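Local coordinates for flagellar hook-associated protein (Burkholderia pseudomallei, PDB 4UT1) that probably serves as a structural junction protein of the bacterial flagellum, associated with the hook, at residues G333-A341 with G433-I444. Residues are numbered along the deposited sequence; the frame is centred on the assembly and turned at random.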
# COMPACT_ATOMS: atom_id res chain seq x y z
N GLY A 333 13.97 15.25 17.16
CA GLY A 333 13.08 14.11 17.29
C GLY A 333 13.54 13.00 16.36
O GLY A 333 14.12 13.27 15.31
N GLY A 334 13.31 11.76 16.77
CA GLY A 334 13.59 10.62 15.93
C GLY A 334 12.31 9.96 15.46
O GLY A 334 11.22 10.51 15.59
N SER A 335 12.42 8.76 14.90
CA SER A 335 11.23 8.05 14.47
C SER A 335 10.34 7.66 15.65
O SER A 335 10.84 7.33 16.71
CB SER A 335 11.61 6.81 13.66
OG SER A 335 12.16 7.23 12.42
N LEU A 336 9.03 7.71 15.45
CA LEU A 336 8.06 7.18 16.41
C LEU A 336 7.50 5.83 15.94
O LEU A 336 6.99 5.05 16.74
CB LEU A 336 6.92 8.17 16.65
CG LEU A 336 7.37 9.51 17.25
CD1 LEU A 336 6.18 10.42 17.48
CD2 LEU A 336 8.12 9.29 18.56
N PHE A 337 7.59 5.56 14.64
CA PHE A 337 7.07 4.31 14.08
C PHE A 337 8.04 3.69 13.08
O PHE A 337 8.87 4.38 12.50
CB PHE A 337 5.71 4.55 13.41
CG PHE A 337 4.66 4.98 14.37
CD1 PHE A 337 3.94 4.05 15.08
CD2 PHE A 337 4.41 6.34 14.60
CE1 PHE A 337 2.99 4.43 16.00
CE2 PHE A 337 3.44 6.73 15.51
CZ PHE A 337 2.72 5.77 16.21
N ALA A 338 7.93 2.38 12.88
CA ALA A 338 8.74 1.68 11.90
C ALA A 338 7.91 0.64 11.15
O ALA A 338 6.93 0.11 11.68
CB ALA A 338 9.95 1.02 12.59
N VAL A 339 8.29 0.37 9.91
CA VAL A 339 7.67 -0.68 9.12
C VAL A 339 8.75 -1.44 8.33
O VAL A 339 9.83 -0.90 8.08
CB VAL A 339 6.62 -0.13 8.13
CG1 VAL A 339 5.57 0.68 8.86
CG2 VAL A 339 7.31 0.72 7.07
N GLY A 340 8.45 -2.67 7.93
CA GLY A 340 9.39 -3.44 7.12
C GLY A 340 9.46 -2.91 5.70
O GLY A 340 8.59 -2.13 5.29
N ALA A 341 10.47 -3.32 4.96
CA ALA A 341 10.66 -2.81 3.60
C ALA A 341 9.74 -3.55 2.64
O ALA A 341 9.15 -4.57 2.98
CB ALA A 341 12.12 -2.93 3.16
N GLY A 433 4.98 -5.80 10.14
CA GLY A 433 6.12 -5.19 10.80
C GLY A 433 5.84 -3.86 11.48
O GLY A 433 6.73 -3.30 12.11
N PHE A 434 4.60 -3.37 11.38
CA PHE A 434 4.25 -2.07 11.97
C PHE A 434 4.51 -2.05 13.47
O PHE A 434 4.00 -2.89 14.21
CB PHE A 434 2.78 -1.72 11.70
CG PHE A 434 2.44 -0.30 12.08
CD1 PHE A 434 2.03 0.02 13.37
CD2 PHE A 434 2.54 0.71 11.14
CE1 PHE A 434 1.73 1.35 13.73
CE2 PHE A 434 2.24 2.04 11.49
CZ PHE A 434 1.82 2.34 12.79
N SER A 435 5.29 -1.08 13.94
CA SER A 435 5.51 -0.98 15.38
C SER A 435 5.92 0.41 15.82
O SER A 435 6.30 1.24 15.01
CB SER A 435 6.58 -1.96 15.84
OG SER A 435 7.76 -1.75 15.12
N LEU A 436 5.85 0.62 17.12
CA LEU A 436 6.38 1.83 17.71
C LEU A 436 7.89 1.71 17.68
O LEU A 436 8.44 0.69 18.10
CB LEU A 436 5.85 2.01 19.15
CG LEU A 436 4.41 2.50 19.33
CD1 LEU A 436 3.38 1.52 18.76
CD2 LEU A 436 4.11 2.78 20.82
N ALA A 437 8.57 2.72 17.14
CA ALA A 437 10.03 2.72 17.19
C ALA A 437 10.50 2.88 18.63
O ALA A 437 11.56 2.38 19.01
CB ALA A 437 10.59 3.83 16.32
N THR A 438 9.70 3.59 19.43
CA THR A 438 9.92 3.74 20.86
C THR A 438 8.58 3.96 21.54
O THR A 438 7.65 4.50 20.93
CB THR A 438 10.88 4.91 21.18
OG1 THR A 438 11.02 5.03 22.60
CG2 THR A 438 10.33 6.22 20.62
N ALA A 439 8.46 3.52 22.79
CA ALA A 439 7.24 3.72 23.56
C ALA A 439 7.47 4.72 24.68
O ALA A 439 6.60 4.92 25.54
CB ALA A 439 6.73 2.39 24.13
N ASN A 440 8.64 5.34 24.67
CA ASN A 440 9.02 6.36 25.65
C ASN A 440 8.39 7.69 25.26
O ASN A 440 8.68 8.23 24.19
CB ASN A 440 10.54 6.47 25.74
CG ASN A 440 11.02 7.37 26.88
OD1 ASN A 440 10.22 7.97 27.59
ND2 ASN A 440 12.34 7.45 27.05
N GLY A 441 7.53 8.20 26.13
CA GLY A 441 6.77 9.40 25.85
C GLY A 441 7.63 10.64 25.65
O GLY A 441 7.20 11.59 25.00
N SER A 442 8.84 10.60 26.19
CA SER A 442 9.78 11.71 26.05
C SER A 442 10.30 11.85 24.62
O SER A 442 10.82 12.90 24.24
CB SER A 442 10.96 11.53 27.02
OG SER A 442 10.51 11.56 28.37
N ALA A 443 10.16 10.79 23.83
CA ALA A 443 10.65 10.82 22.45
C ALA A 443 9.77 11.66 21.52
O ALA A 443 10.18 11.99 20.41
CB ALA A 443 10.78 9.39 21.89
N ILE A 444 8.56 11.98 21.96
CA ILE A 444 7.71 12.87 21.18
C ILE A 444 8.35 14.27 21.18
O ILE A 444 8.57 14.85 22.23
CB ILE A 444 6.27 12.91 21.73
CG1 ILE A 444 5.64 11.52 21.65
CG2 ILE A 444 5.41 13.92 20.96
CD1 ILE A 444 4.37 11.38 22.46
O HOH W 1 12.63 11.30 19.35
O HOH W 2 5.72 5.78 19.12
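F337 and A338 pair antiparallel with L436 and S435 as a minimal two-stranded sheet: A338 N reaches S435 O at 2.9 Å and S435 N returns to A338 O at 3.0 Å. A437 N gives a third bond to L336 O (2.8 Å), coming from above the carbonyl plane, 60° out of it. L336 O also accepts from a water shared with T438 O, so two donors grip it. On the helix-facing side, F337 CD1 meets F434 CZ at 3.6 Å; the rings lie obliquely, their planes inclined at 32°. Although the F434 CB leads away from 337-338, CG anti to the backbone N (chi1 -170°) carries the ring to where V339 CG1 touches its CD2 at 3.8 Å. L436 CD1 closes on F337 CE1 at 4.0 Å. Farther along, L336 sends CD2 to A443 and CD1 to I444, while a second water links G334 N to A443 O. F337 also packs edge-to-face with F314 and Y120, and F434 and L436 touch helix 134-193. The chemistry thus divides: three backbone bonds and two waters satisfy polar backbone atoms where the chain leaves for and returns from the beta-rich, D2-like region, while F337, F434 and L436 seat the pair on the helices.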